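Local coordinates for protein endoglucanase (Uncultured bacterium, PDB 3X17) that hydrolyses internal beta-1,4-glucosidic bonds of cellulose as a family 9 glycoside hydrolase that carries an Ig-like domain ahead of its catalytic (alpha/alpha)6 barrel, at residues L129-V134 against V226-E231; A146-E151 against G173-G178; T366-Y371 against L382-Y387; D386-G391 against A400-R405; S420-P425 against L470-L475. All coordinates share one frame; numbering follows the deposited sequence.

Contact 1 of 5, residues L129-V134 against V226-E231. With ZN (zinc ion), chain C.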
# COMPACT_ATOMS: atom_id res chain seq x y z
N LEU A 129 -11.52 -9.48 2.84
CA LEU A 129 -11.16 -10.88 2.94
C LEU A 129 -10.13 -11.09 4.07
O LEU A 129 -9.84 -12.23 4.46
CB LEU A 129 -10.58 -11.33 1.60
CG LEU A 129 -11.52 -11.87 0.52
CD1 LEU A 129 -13.03 -11.72 0.79
CD2 LEU A 129 -11.12 -11.47 -0.88
N GLN A 130 -9.59 -9.98 4.56
CA GLN A 130 -8.66 -10.00 5.71
C GLN A 130 -9.35 -9.73 7.05
O GLN A 130 -8.69 -9.73 8.09
CB GLN A 130 -7.56 -8.95 5.51
CG GLN A 130 -6.61 -9.23 4.36
CD GLN A 130 -5.51 -10.21 4.72
OE1 GLN A 130 -5.44 -11.31 4.17
NE2 GLN A 130 -4.69 -9.85 5.69
N ARG A 131 -10.64 -9.40 7.04
CA ARG A 131 -11.35 -9.07 8.28
C ARG A 131 -11.26 -10.17 9.34
O ARG A 131 -11.23 -11.35 9.02
CB ARG A 131 -12.81 -8.75 8.03
CG ARG A 131 -13.06 -7.44 7.29
CD ARG A 131 -14.60 -7.19 7.09
NE ARG A 131 -14.86 -6.02 6.23
CZ ARG A 131 -16.07 -5.52 5.99
NH1 ARG A 131 -17.15 -6.09 6.51
NH2 ARG A 131 -16.20 -4.43 5.22
N CYS A 132 -11.14 -9.76 10.60
CA CYS A 132 -10.97 -10.68 11.72
C CYS A 132 -12.24 -10.60 12.55
O CYS A 132 -12.88 -9.55 12.60
CB CYS A 132 -9.79 -10.23 12.57
SG CYS A 132 -9.36 -11.22 14.04
N GLY A 133 -12.65 -11.73 13.13
CA GLY A 133 -13.73 -11.70 14.10
C GLY A 133 -15.09 -11.87 13.46
O GLY A 133 -16.11 -11.49 14.04
N VAL A 134 -15.13 -12.38 12.24
CA VAL A 134 -16.39 -12.51 11.55
C VAL A 134 -16.29 -13.64 10.55
O VAL A 134 -15.26 -13.81 9.91
CB VAL A 134 -16.79 -11.20 10.84
CG1 VAL A 134 -15.72 -10.82 9.77
CG2 VAL A 134 -18.19 -11.34 10.22
N VAL A 226 -13.11 0.99 5.40
CA VAL A 226 -12.40 1.87 6.31
C VAL A 226 -13.06 1.88 7.68
O VAL A 226 -12.38 1.88 8.70
CB VAL A 226 -12.35 3.32 5.78
CG1 VAL A 226 -12.02 4.29 6.91
CG2 VAL A 226 -11.31 3.42 4.63
N ARG A 227 -14.39 1.90 7.71
CA ARG A 227 -15.08 2.01 8.98
C ARG A 227 -14.86 0.76 9.83
O ARG A 227 -14.68 0.85 11.02
CB ARG A 227 -16.59 2.25 8.75
CG ARG A 227 -17.27 2.72 10.01
CD ARG A 227 -18.67 2.18 10.20
NE ARG A 227 -19.67 3.05 9.59
CZ ARG A 227 -20.72 3.57 10.22
NH1 ARG A 227 -20.96 3.33 11.52
NH2 ARG A 227 -21.54 4.35 9.53
N TRP A 228 -14.85 -0.42 9.19
CA TRP A 228 -14.45 -1.64 9.86
C TRP A 228 -13.12 -1.44 10.59
O TRP A 228 -13.00 -1.80 11.76
CB TRP A 228 -14.32 -2.80 8.86
CG TRP A 228 -14.20 -4.17 9.51
CD1 TRP A 228 -13.04 -4.84 9.81
CD2 TRP A 228 -15.27 -5.02 9.96
NE1 TRP A 228 -13.33 -6.03 10.44
CE2 TRP A 228 -14.69 -6.17 10.54
CE3 TRP A 228 -16.67 -4.91 9.93
CZ2 TRP A 228 -15.46 -7.21 11.06
CZ3 TRP A 228 -17.45 -5.94 10.48
CH2 TRP A 228 -16.83 -7.07 11.04
N GLY A 229 -12.13 -0.88 9.92
CA GLY A 229 -10.82 -0.74 10.55
C GLY A 229 -10.87 0.25 11.69
O GLY A 229 -10.31 0.02 12.75
N LEU A 230 -11.58 1.36 11.48
CA LEU A 230 -11.61 2.44 12.46
C LEU A 230 -12.39 2.05 13.71
O LEU A 230 -12.07 2.50 14.83
CB LEU A 230 -12.23 3.68 11.85
CG LEU A 230 -11.44 4.28 10.67
CD1 LEU A 230 -12.16 5.52 10.24
CD2 LEU A 230 -10.03 4.61 11.17
N GLU A 231 -13.45 1.25 13.52
CA GLU A 231 -14.25 0.75 14.65
C GLU A 231 -13.46 -0.18 15.57
O GLU A 231 -13.62 -0.14 16.80
CB GLU A 231 -15.54 0.12 14.15
CG GLU A 231 -16.52 1.20 13.71
CD GLU A 231 -17.90 0.70 13.32
OE1 GLU A 231 -18.01 -0.42 12.77
OE2 GLU A 231 -18.88 1.49 13.46
ZN ZN C . -9.02 -13.19 13.20
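Arg131 lies flat over the indole of Trp228, an arginine-tryptophan stack with cation-pi character that joins the loop just after helix 115-130 to helix 221-235 in the (alpha/alpha)6 barrel. The tight part is this pair. Its guanidinium and ring planes are only 9° apart. CD of Arg131 lies over the face of the five-membered ring of Trp228, 3.6 Å from its centroid and 9° off the normal, a CH-pi contact. CZ of Arg131, at 4.5 Å from the centroid of that Trp228 ring, is off-centre, since the chain runs extended from CG to NE and carries the guanidinium on toward the benzene side, where NH1 of Arg131 comes to 3.6 Å from CE3 of Trp228. Salt bridges to Glu225 and Glu214, the latter a calcium ligand, hold the charged end and should fix its rotation over the ring. The indole is tied down as well, its NE1 donating to the carbonyl of Gly173.

The looser side is the far rim of the benzene ring, next to partly exposed Val134, whose CG1 comes in obliquely, nearest to CZ2 of Trp228 at 3.8 Å. Between the stack and the zinc ion stands Cys132. While its SG binds the metal at 2.2 Å, its carbonyl O meets the indole edge in the ring plane, 3.8 Å from CZ2 of Trp228.

Contact 2 of 5, residues A146-E151 against G173-G178. With ZN (zinc ion), chain C.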
# COMPACT_ATOMS: atom_id res chain seq x y z
N ALA A 146 -14.89 -19.95 9.43
CA ALA A 146 -15.87 -19.66 10.47
C ALA A 146 -15.37 -18.52 11.34
O ALA A 146 -14.26 -18.02 11.14
CB ALA A 146 -16.12 -20.92 11.35
N LEU A 147 -16.16 -18.15 12.32
CA LEU A 147 -15.83 -17.07 13.23
C LEU A 147 -14.49 -17.26 13.87
O LEU A 147 -14.22 -18.26 14.45
CB LEU A 147 -16.86 -17.02 14.33
CG LEU A 147 -17.25 -15.71 14.96
CD1 LEU A 147 -17.65 -15.87 16.36
CD2 LEU A 147 -16.24 -14.68 14.83
N ASP A 148 -13.63 -16.26 13.77
CA ASP A 148 -12.27 -16.35 14.33
C ASP A 148 -12.06 -15.33 15.43
O ASP A 148 -12.51 -14.19 15.33
CB ASP A 148 -11.26 -16.09 13.22
CG ASP A 148 -11.51 -14.76 12.49
OD1 ASP A 148 -12.68 -14.49 12.10
OD2 ASP A 148 -10.56 -13.96 12.35
N HIS A 149 -11.26 -15.69 16.42
CA HIS A 149 -10.66 -14.70 17.30
C HIS A 149 -11.78 -13.87 17.91
O HIS A 149 -11.61 -12.69 18.23
CB HIS A 149 -9.69 -13.78 16.52
CG HIS A 149 -8.51 -14.52 15.96
ND1 HIS A 149 -8.21 -14.51 14.61
CD2 HIS A 149 -7.60 -15.34 16.54
CE1 HIS A 149 -7.14 -15.26 14.40
NE2 HIS A 149 -6.76 -15.78 15.55
N HIS A 150 -12.88 -14.56 18.21
CA HIS A 150 -13.96 -13.93 18.96
C HIS A 150 -13.61 -13.62 20.41
O HIS A 150 -14.38 -12.93 21.10
CB HIS A 150 -15.23 -14.79 18.90
CG HIS A 150 -16.45 -14.05 19.34
ND1 HIS A 150 -16.99 -14.17 20.60
CD2 HIS A 150 -17.18 -13.09 18.71
CE1 HIS A 150 -18.05 -13.39 20.71
NE2 HIS A 150 -18.19 -12.72 19.57
N GLU A 151 -12.47 -14.12 20.90
CA GLU A 151 -12.04 -13.79 22.27
C GLU A 151 -11.04 -12.64 22.39
O GLU A 151 -10.40 -12.48 23.43
CB GLU A 151 -11.55 -15.05 23.01
CG GLU A 151 -12.59 -16.17 23.14
CD GLU A 151 -13.91 -15.67 23.73
OE1 GLU A 151 -13.87 -15.02 24.79
OE2 GLU A 151 -14.98 -15.91 23.11
N GLY A 173 -11.61 -5.57 13.17
CA GLY A 173 -10.38 -5.13 12.49
C GLY A 173 -9.90 -6.06 11.39
O GLY A 173 -10.66 -6.94 10.93
N TRP A 174 -8.67 -5.84 10.92
CA TRP A 174 -8.10 -6.63 9.82
C TRP A 174 -6.94 -7.50 10.30
O TRP A 174 -6.02 -6.98 10.95
CB TRP A 174 -7.53 -5.71 8.73
CG TRP A 174 -8.54 -4.79 8.07
CD1 TRP A 174 -9.72 -5.14 7.48
CD2 TRP A 174 -8.46 -3.35 7.97
NE1 TRP A 174 -10.37 -4.01 7.02
CE2 TRP A 174 -9.61 -2.90 7.29
CE3 TRP A 174 -7.49 -2.41 8.36
CZ2 TRP A 174 -9.83 -1.55 6.98
CZ3 TRP A 174 -7.71 -1.05 8.03
CH2 TRP A 174 -8.87 -0.65 7.36
N HIS A 175 -6.91 -8.77 9.89
CA HIS A 175 -5.64 -9.51 9.91
C HIS A 175 -4.59 -8.71 9.16
O HIS A 175 -4.87 -8.19 8.07
CB HIS A 175 -5.79 -10.89 9.28
CG HIS A 175 -6.74 -11.79 10.00
ND1 HIS A 175 -7.53 -12.71 9.35
CD2 HIS A 175 -7.08 -11.86 11.31
CE1 HIS A 175 -8.27 -13.36 10.23
NE2 HIS A 175 -8.01 -12.86 11.43
N ASP A 176 -3.42 -8.55 9.77
CA ASP A 176 -2.44 -7.55 9.34
C ASP A 176 -1.85 -7.92 7.99
O ASP A 176 -1.49 -7.05 7.20
CB ASP A 176 -1.30 -7.40 10.36
CG ASP A 176 -0.37 -6.22 10.04
OD1 ASP A 176 -0.86 -5.08 10.08
OD2 ASP A 176 0.86 -6.42 9.77
N ALA A 177 -1.66 -9.22 7.77
CA ALA A 177 -0.76 -9.67 6.72
C ALA A 177 -1.01 -11.12 6.41
O ALA A 177 -2.14 -11.51 6.17
CB ALA A 177 0.69 -9.44 7.16
N GLY A 178 0.03 -11.94 6.46
CA GLY A 178 -0.16 -13.39 6.42
C GLY A 178 -0.30 -14.06 7.79
O GLY A 178 -0.46 -15.28 7.87
ZN ZN C . -9.02 -13.19 13.20
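Asp148 and His149 from one loop and His175 from the other converge on a single zinc ion, and the side chains that touch across the two segments are these three ligands. OD2 of Asp148 binds zinc at 1.9 Å, ND1 of His149 at 2.1 Å and NE2 of His175 at 2.1 Å; Cys132 SG is the fourth ligand. The two histidines thus use different ring nitrogens. Their rings meet rim to rim with planes 85° apart, neither covering the face of the other. Asp148 and His175 arrive from opposite directions, and the 2.9 Å between OD2 of Asp148 and NE2 of His175 is a spacing of two ligands on one metal rather than a hydrogen bond.

In the next shell, NE2 of His149 is hydrogen-bonded to OD2 of Asp261, which should set the rotation of the ring and make ND1 a stronger donor to the metal. The carboxylate of Asp148 also accepts backbone N-H groups, Gly133 N at OD2 and Val134 N at OD1. Pro258 packs against all three side chains. The arrangement is a four-residue Cys-Asp-His-His zinc site, here joining loops of the catalytic domain.

Contact 3 of 5, residues T366-Y371 against L382-Y387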
# COMPACT_ATOMS: atom_id res chain seq x y z
N THR A 366 11.01 24.64 15.27
CA THR A 366 12.17 23.81 15.60
C THR A 366 12.53 22.80 14.52
O THR A 366 13.68 22.33 14.44
CB THR A 366 12.02 23.11 16.96
OG1 THR A 366 10.69 22.61 17.10
CG2 THR A 366 12.31 24.09 18.11
N GLY A 367 11.57 22.50 13.65
CA GLY A 367 11.82 21.60 12.53
C GLY A 367 10.60 20.74 12.27
O GLY A 367 10.06 20.13 13.18
N LEU A 368 10.07 20.82 11.05
CA LEU A 368 8.93 19.99 10.67
C LEU A 368 9.43 18.56 10.47
O LEU A 368 10.61 18.35 10.23
CB LEU A 368 8.33 20.50 9.37
CG LEU A 368 7.68 21.88 9.41
CD1 LEU A 368 7.45 22.39 7.97
CD2 LEU A 368 6.40 21.85 10.21
N PRO A 369 8.52 17.58 10.56
CA PRO A 369 8.88 16.18 10.31
C PRO A 369 9.54 16.07 8.94
O PRO A 369 9.18 16.84 8.05
CB PRO A 369 7.51 15.48 10.26
CG PRO A 369 6.61 16.34 11.08
CD PRO A 369 7.09 17.75 10.89
N ALA A 370 10.48 15.15 8.76
CA ALA A 370 11.01 14.88 7.42
C ALA A 370 9.88 14.50 6.45
O ALA A 370 8.87 13.91 6.87
CB ALA A 370 12.09 13.76 7.45
N TYR A 371 10.02 14.94 5.20
CA TYR A 371 9.07 14.61 4.15
C TYR A 371 9.48 13.30 3.49
O TYR A 371 10.56 13.19 2.91
CB TYR A 371 8.98 15.73 3.08
CG TYR A 371 7.80 15.55 2.13
CD1 TYR A 371 6.52 15.87 2.52
CD2 TYR A 371 7.98 14.97 0.88
CE1 TYR A 371 5.45 15.70 1.66
CE2 TYR A 371 6.92 14.75 0.05
CZ TYR A 371 5.66 15.17 0.42
OH TYR A 371 4.59 14.97 -0.43
N LEU A 382 0.95 12.90 4.64
CA LEU A 382 -0.49 13.14 4.61
C LEU A 382 -0.84 14.46 5.32
O LEU A 382 -1.79 15.16 4.98
CB LEU A 382 -1.24 11.99 5.27
CG LEU A 382 -1.15 10.58 4.64
CD1 LEU A 382 -1.82 9.51 5.53
CD2 LEU A 382 -1.76 10.53 3.23
N GLY A 383 -0.04 14.80 6.32
CA GLY A 383 -0.29 16.05 7.03
C GLY A 383 0.14 17.21 6.15
O GLY A 383 -0.58 18.20 6.03
N TYR A 384 1.34 17.11 5.58
CA TYR A 384 1.80 18.12 4.62
C TYR A 384 0.71 18.40 3.59
O TYR A 384 0.33 19.54 3.39
CB TYR A 384 3.04 17.62 3.88
CG TYR A 384 4.34 17.90 4.59
CD1 TYR A 384 4.79 17.09 5.63
CD2 TYR A 384 5.17 18.92 4.15
CE1 TYR A 384 6.03 17.34 6.26
CE2 TYR A 384 6.39 19.15 4.74
CZ TYR A 384 6.81 18.38 5.80
OH TYR A 384 8.05 18.65 6.35
N PHE A 385 0.19 17.33 2.99
CA PHE A 385 -0.73 17.46 1.87
C PHE A 385 -2.06 18.03 2.33
O PHE A 385 -2.66 18.84 1.62
CB PHE A 385 -0.94 16.12 1.17
CG PHE A 385 -1.66 16.22 -0.16
CD1 PHE A 385 -0.99 16.70 -1.30
CD2 PHE A 385 -3.00 15.88 -0.27
CE1 PHE A 385 -1.66 16.86 -2.51
CE2 PHE A 385 -3.66 15.97 -1.49
CZ PHE A 385 -2.98 16.46 -2.62
N ASP A 386 -2.55 17.58 3.48
CA ASP A 386 -3.90 17.94 3.93
C ASP A 386 -3.92 19.37 4.46
O ASP A 386 -4.86 20.12 4.21
CB ASP A 386 -4.40 16.98 5.01
CG ASP A 386 -4.97 15.71 4.43
OD1 ASP A 386 -5.05 15.62 3.18
OD2 ASP A 386 -5.27 14.76 5.20
N TYR A 387 -2.86 19.76 5.15
CA TYR A 387 -2.66 21.16 5.48
C TYR A 387 -2.70 22.12 4.26
O TYR A 387 -3.50 23.05 4.22
CB TYR A 387 -1.33 21.34 6.22
CG TYR A 387 -1.15 22.74 6.78
CD1 TYR A 387 -0.99 23.85 5.94
CD2 TYR A 387 -1.07 22.95 8.16
CE1 TYR A 387 -0.78 25.13 6.44
CE2 TYR A 387 -0.85 24.22 8.68
CZ TYR A 387 -0.73 25.31 7.82
OH TYR A 387 -0.55 26.58 8.36
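Tyr384, on helix 381-390, meets the loop 366-371 with both its hydroxyl and its ring. The polar interaction is a single hydrogen bond: OH of Tyr384 donates to the carbonyl O of Pro369 at 2.7 Å. The C=O...donor angle of 171° places the hydroxyl almost straight off the end of the carbonyl, and the oxygen lies at the edge of the tyrosine ring, in its plane.

The aromatic interaction is a T-shaped, edge-to-face pair. Tyr371 turns its edge to the face of Tyr384, with centroids 5.0 Å apart and planes at 75°. CD1 of Tyr371 stands 3.5 Å above the plane of the Tyr384 ring, over its centre, while CE1 of Tyr371 reaches back to CB of Tyr384 at 3.8 Å. With chi1 at -168°, CG of Tyr371 is anti to its backbone N, which sends the ring back beside the Tyr384 side chain, toward its CB.

Apolar packing is lighter. CB of Leu368 lies 4.4 Å from CZ of Tyr384, and the two side chains are set at a slant. Around the pair, Phe341 of helix 337-351 also meets the Tyr384 ring, Leu402 of helix 396-418 touches both Leu368 and Tyr384, and Leu445 and Phe448 of helix 435-452 pack on Tyr371.

The contact therefore packs the loop between helices 354-366 and 381-390 back onto the second helix. Its chemistry implies that the phenol of a buried tyrosine is satisfied by a loop carbonyl, and that the bond and the T-shaped pair probably help to fix the position of the ring.

Contact 4 of 5, residues D386-G391 against A400-R405; sequences DYVTLG and ARLVQR
Leu402 and Val403 of helix 396-418 pack on Tyr387 and Val388 at the C-terminal end of helix 381-390, a helix-helix contact within the (alpha/alpha)6 barrel domain. The two short helical segments approach to 9.4 Å between axes, with N-to-C directions 113° apart, so the crossing is steep.

Along 400-405, the first residue to reach across is Leu402. Its CD1 methyl lies over one face of the Tyr387 ring, 3.6 Å from the centroid and 29° off the normal, a CH-pi contact displaced toward the CG and CD1 side. CG of Leu402 is anti to its carbonyl carbon and chi2 is 180°, an extended form that delivers this methyl to the ring. Nearer the backbone, CB of Leu402 meets CG2 of Val388 at 3.4 Å, tighter than an ordinary carbon-carbon contact. The hydroxyl of Tyr387 is bonded beyond the pair, to the backbone N of Asp395, and Trp348 meets its ring.

Val403 follows at the partly exposed margin, its side chain roughly at a right angle to that of Val388. Its CG2 methyl fits against both branches of that valine, 3.7 Å from CG2 of Val388 and 3.5 Å from CG1 of Val388.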
# COMPACT_ATOMS: atom_id res chain seq x y z
N ASP A 386 -2.55 17.58 3.48
CA ASP A 386 -3.90 17.94 3.93
C ASP A 386 -3.92 19.37 4.46
O ASP A 386 -4.86 20.12 4.21
CB ASP A 386 -4.40 16.98 5.01
CG ASP A 386 -4.97 15.71 4.43
OD1 ASP A 386 -5.05 15.62 3.18
OD2 ASP A 386 -5.27 14.76 5.20
N TYR A 387 -2.86 19.76 5.15
CA TYR A 387 -2.66 21.16 5.48
C TYR A 387 -2.70 22.12 4.26
O TYR A 387 -3.50 23.05 4.22
CB TYR A 387 -1.33 21.34 6.22
CG TYR A 387 -1.15 22.74 6.78
CD1 TYR A 387 -0.99 23.85 5.94
CD2 TYR A 387 -1.07 22.95 8.16
CE1 TYR A 387 -0.78 25.13 6.44
CE2 TYR A 387 -0.85 24.22 8.68
CZ TYR A 387 -0.73 25.31 7.82
OH TYR A 387 -0.55 26.58 8.36
N VAL A 388 -1.82 21.87 3.28
CA VAL A 388 -1.79 22.62 2.02
C VAL A 388 -3.15 22.62 1.30
O VAL A 388 -3.66 23.68 0.94
CB VAL A 388 -0.61 22.15 1.08
CG1 VAL A 388 -0.74 22.77 -0.30
CG2 VAL A 388 0.77 22.51 1.69
N THR A 389 -3.79 21.45 1.13
CA THR A 389 -4.99 21.37 0.29
C THR A 389 -6.32 21.58 1.00
O THR A 389 -7.33 21.78 0.35
CB THR A 389 -5.08 20.09 -0.50
OG1 THR A 389 -5.15 18.96 0.40
CG2 THR A 389 -3.84 19.97 -1.42
N LEU A 390 -6.33 21.42 2.31
CA LEU A 390 -7.61 21.36 3.04
C LEU A 390 -7.67 22.34 4.21
O LEU A 390 -8.75 22.71 4.63
CB LEU A 390 -7.91 19.95 3.54
CG LEU A 390 -8.79 19.00 2.72
CD1 LEU A 390 -8.95 19.39 1.27
CD2 LEU A 390 -8.32 17.54 2.87
N GLY A 391 -6.50 22.81 4.66
CA GLY A 391 -6.42 23.72 5.80
C GLY A 391 -6.99 25.09 5.46
O GLY A 391 -6.62 25.68 4.45
N ALA A 400 3.71 27.67 2.60
CA ALA A 400 4.72 27.74 1.53
C ALA A 400 5.86 26.77 1.78
O ALA A 400 6.41 26.22 0.84
CB ALA A 400 5.28 29.18 1.37
N ARG A 401 6.23 26.57 3.04
CA ARG A 401 7.23 25.54 3.35
C ARG A 401 6.74 24.12 3.02
O ARG A 401 7.44 23.34 2.38
CB ARG A 401 7.70 25.64 4.81
CG ARG A 401 8.67 26.81 5.00
CD ARG A 401 8.77 27.19 6.46
NE ARG A 401 9.40 26.13 7.24
CZ ARG A 401 9.44 26.10 8.56
NH1 ARG A 401 8.90 27.11 9.25
NH2 ARG A 401 10.01 25.08 9.19
N LEU A 402 5.48 23.85 3.36
CA LEU A 402 4.89 22.55 3.09
C LEU A 402 4.84 22.26 1.60
O LEU A 402 5.22 21.17 1.15
CB LEU A 402 3.48 22.48 3.70
CG LEU A 402 3.45 22.67 5.23
CD1 LEU A 402 2.04 22.60 5.78
CD2 LEU A 402 4.39 21.71 5.95
N VAL A 403 4.49 23.28 0.81
CA VAL A 403 4.36 23.12 -0.63
C VAL A 403 5.71 22.76 -1.22
O VAL A 403 5.83 21.78 -1.97
CB VAL A 403 3.76 24.40 -1.33
CG1 VAL A 403 4.00 24.34 -2.83
CG2 VAL A 403 2.25 24.50 -1.09
N GLN A 404 6.72 23.57 -0.91
CA GLN A 404 8.09 23.35 -1.38
C GLN A 404 8.61 21.92 -1.06
O GLN A 404 9.25 21.28 -1.90
CB GLN A 404 9.01 24.41 -0.76
CG GLN A 404 10.49 24.05 -0.81
CD GLN A 404 11.12 23.85 0.57
OE1 GLN A 404 12.27 23.41 0.68
NE2 GLN A 404 10.37 24.17 1.64
N ARG A 405 8.36 21.43 0.16
CA ARG A 405 8.73 20.06 0.50
C ARG A 405 7.98 19.02 -0.32
O ARG A 405 8.57 18.05 -0.80
CB ARG A 405 8.60 19.82 2.00
CG ARG A 405 9.37 20.84 2.81
CD ARG A 405 10.15 20.21 3.93
NE ARG A 405 11.51 20.76 4.01
CZ ARG A 405 11.86 21.87 4.65
NH1 ARG A 405 10.95 22.64 5.26
NH2 ARG A 405 13.14 22.24 4.67

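Contact 5 of 5, residues S420-P425 against L470-L475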
# COMPACT_ATOMS: atom_id res chain seq x y z
N SER A 420 16.38 4.42 -13.50
CA SER A 420 15.94 3.06 -13.25
C SER A 420 15.26 2.46 -14.47
O SER A 420 14.15 2.83 -14.83
CB SER A 420 14.99 3.01 -12.05
OG SER A 420 14.55 1.67 -11.81
N GLY A 421 15.90 1.46 -15.05
CA GLY A 421 15.43 0.94 -16.32
C GLY A 421 13.99 0.45 -16.22
O GLY A 421 13.21 0.68 -17.13
N TYR A 422 13.63 -0.19 -15.11
CA TYR A 422 12.27 -0.73 -15.00
C TYR A 422 11.22 0.24 -14.45
O TYR A 422 10.07 -0.16 -14.23
CB TYR A 422 12.26 -2.00 -14.18
CG TYR A 422 12.88 -3.17 -14.87
CD1 TYR A 422 12.14 -3.93 -15.80
CD2 TYR A 422 14.20 -3.53 -14.63
CE1 TYR A 422 12.68 -5.02 -16.43
CE2 TYR A 422 14.77 -4.62 -15.28
CZ TYR A 422 14.01 -5.35 -16.19
OH TYR A 422 14.54 -6.50 -16.75
N GLY A 423 11.62 1.47 -14.13
CA GLY A 423 10.67 2.42 -13.55
C GLY A 423 10.69 2.51 -12.03
O GLY A 423 10.39 3.55 -11.48
N VAL A 424 11.06 1.43 -11.35
CA VAL A 424 10.94 1.37 -9.88
C VAL A 424 11.94 2.31 -9.25
O VAL A 424 13.12 2.28 -9.59
CB VAL A 424 11.13 -0.08 -9.32
CG1 VAL A 424 12.47 -0.67 -9.75
CG2 VAL A 424 11.03 -0.08 -7.79
N PRO A 425 11.46 3.26 -8.44
CA PRO A 425 12.32 4.34 -7.92
C PRO A 425 13.15 3.90 -6.73
O PRO A 425 13.24 4.62 -5.72
CB PRO A 425 11.32 5.44 -7.52
CG PRO A 425 10.00 4.74 -7.39
CD PRO A 425 10.08 3.36 -7.94
N LEU A 470 2.96 -5.08 -11.59
CA LEU A 470 2.08 -5.94 -12.36
C LEU A 470 2.78 -6.60 -13.53
O LEU A 470 2.13 -7.09 -14.45
CB LEU A 470 0.81 -5.20 -12.81
CG LEU A 470 -0.17 -4.88 -11.68
CD1 LEU A 470 -1.28 -3.96 -12.17
CD2 LEU A 470 -0.79 -6.16 -11.12
N GLY A 471 4.11 -6.60 -13.50
CA GLY A 471 4.88 -7.47 -14.40
C GLY A 471 6.01 -6.79 -15.18
O GLY A 471 6.80 -7.47 -15.85
N VAL A 472 6.14 -5.47 -15.03
CA VAL A 472 7.25 -4.76 -15.66
C VAL A 472 8.46 -4.71 -14.73
O VAL A 472 8.76 -3.70 -14.12
CB VAL A 472 6.85 -3.35 -16.22
CG1 VAL A 472 8.05 -2.70 -16.98
CG2 VAL A 472 5.68 -3.48 -17.21
N ASN A 473 9.15 -5.84 -14.63
CA ASN A 473 10.23 -6.03 -13.67
C ASN A 473 11.07 -7.24 -14.11
O ASN A 473 10.64 -8.03 -14.95
CB ASN A 473 9.66 -6.24 -12.26
CG ASN A 473 8.78 -7.48 -12.16
OD1 ASN A 473 9.23 -8.60 -12.44
ND2 ASN A 473 7.49 -7.29 -11.84
N PRO A 474 12.29 -7.38 -13.58
CA PRO A 474 13.16 -8.32 -14.29
C PRO A 474 12.73 -9.77 -14.10
O PRO A 474 13.28 -10.65 -14.76
CB PRO A 474 14.53 -8.10 -13.63
CG PRO A 474 14.26 -7.29 -12.41
CD PRO A 474 13.05 -6.49 -12.69
N LEU A 475 11.81 -10.03 -13.17
CA LEU A 475 11.30 -11.40 -12.91
C LEU A 475 10.00 -11.66 -13.68
O LEU A 475 9.41 -12.73 -13.57
CB LEU A 475 11.07 -11.61 -11.42
CG LEU A 475 12.34 -11.46 -10.57
CD1 LEU A 475 12.00 -11.56 -9.10
CD2 LEU A 475 13.49 -12.44 -11.00
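A tyrosine ring laid on backbone as well as side chain sets this contact apart: Tyr422 covers the Asn473-Pro474 peptide with one face. Its CG is anti to its carbonyl carbon (chi1 -71°), which turns the ring over that backbone. CD of Pro474 sits over the middle of the Tyr422 ring, 3.6 Å from its centroid and 11° off the normal, a CH-pi contact. Toward the other side of that face, CD1 of Tyr422 lies 3.5 Å from CA of Asn473. The phenol end reaches past the proline, with OH of Tyr422 at 3.4 Å from CA of Pro474, and is hydrogen-bonded to OD2 of Asp81 in the Ig-like domain. Val472 adds a longer apolar approach, its CG1 being 4.4 Å from CD1 of Tyr422.

Both loops are shaped by turns. Gly423 N bonds Ser420 O at 3.0 Å to close a type I beta turn, and Ser420 OG separately bonds Val424 O just beyond it. Val472 is the centre of an inverse gamma turn.

The contact joins the loops after helices 396-418 and 456-469. Strand 32-37 of the Ig-like domain packs on it through Ala36 against Tyr422 and through Gln32 and Val34 against Val472, at the boundary with the catalytic barrel.

How the contacts relate
From the N terminus, contact 1 opens at the end of helix 115-130 and closes on helix 221-235. Contact 2 opens and closes within that span, and the two touch: Gln130 O lies 2.7 Å from His175 N, a probable hydrogen bond, and both reach the zinc ion. After a long interval, contact 3 closes a short loop onto helix 381-390, and contact 4 begins on that same helix, sharing Asp386 and Tyr387, before closing on helix 396-418. Contact 5 comes last, linking two later loops beside the Ig-like domain. Its centre is about 33 Å from that of contact 1, on the opposite side of the chain's centre.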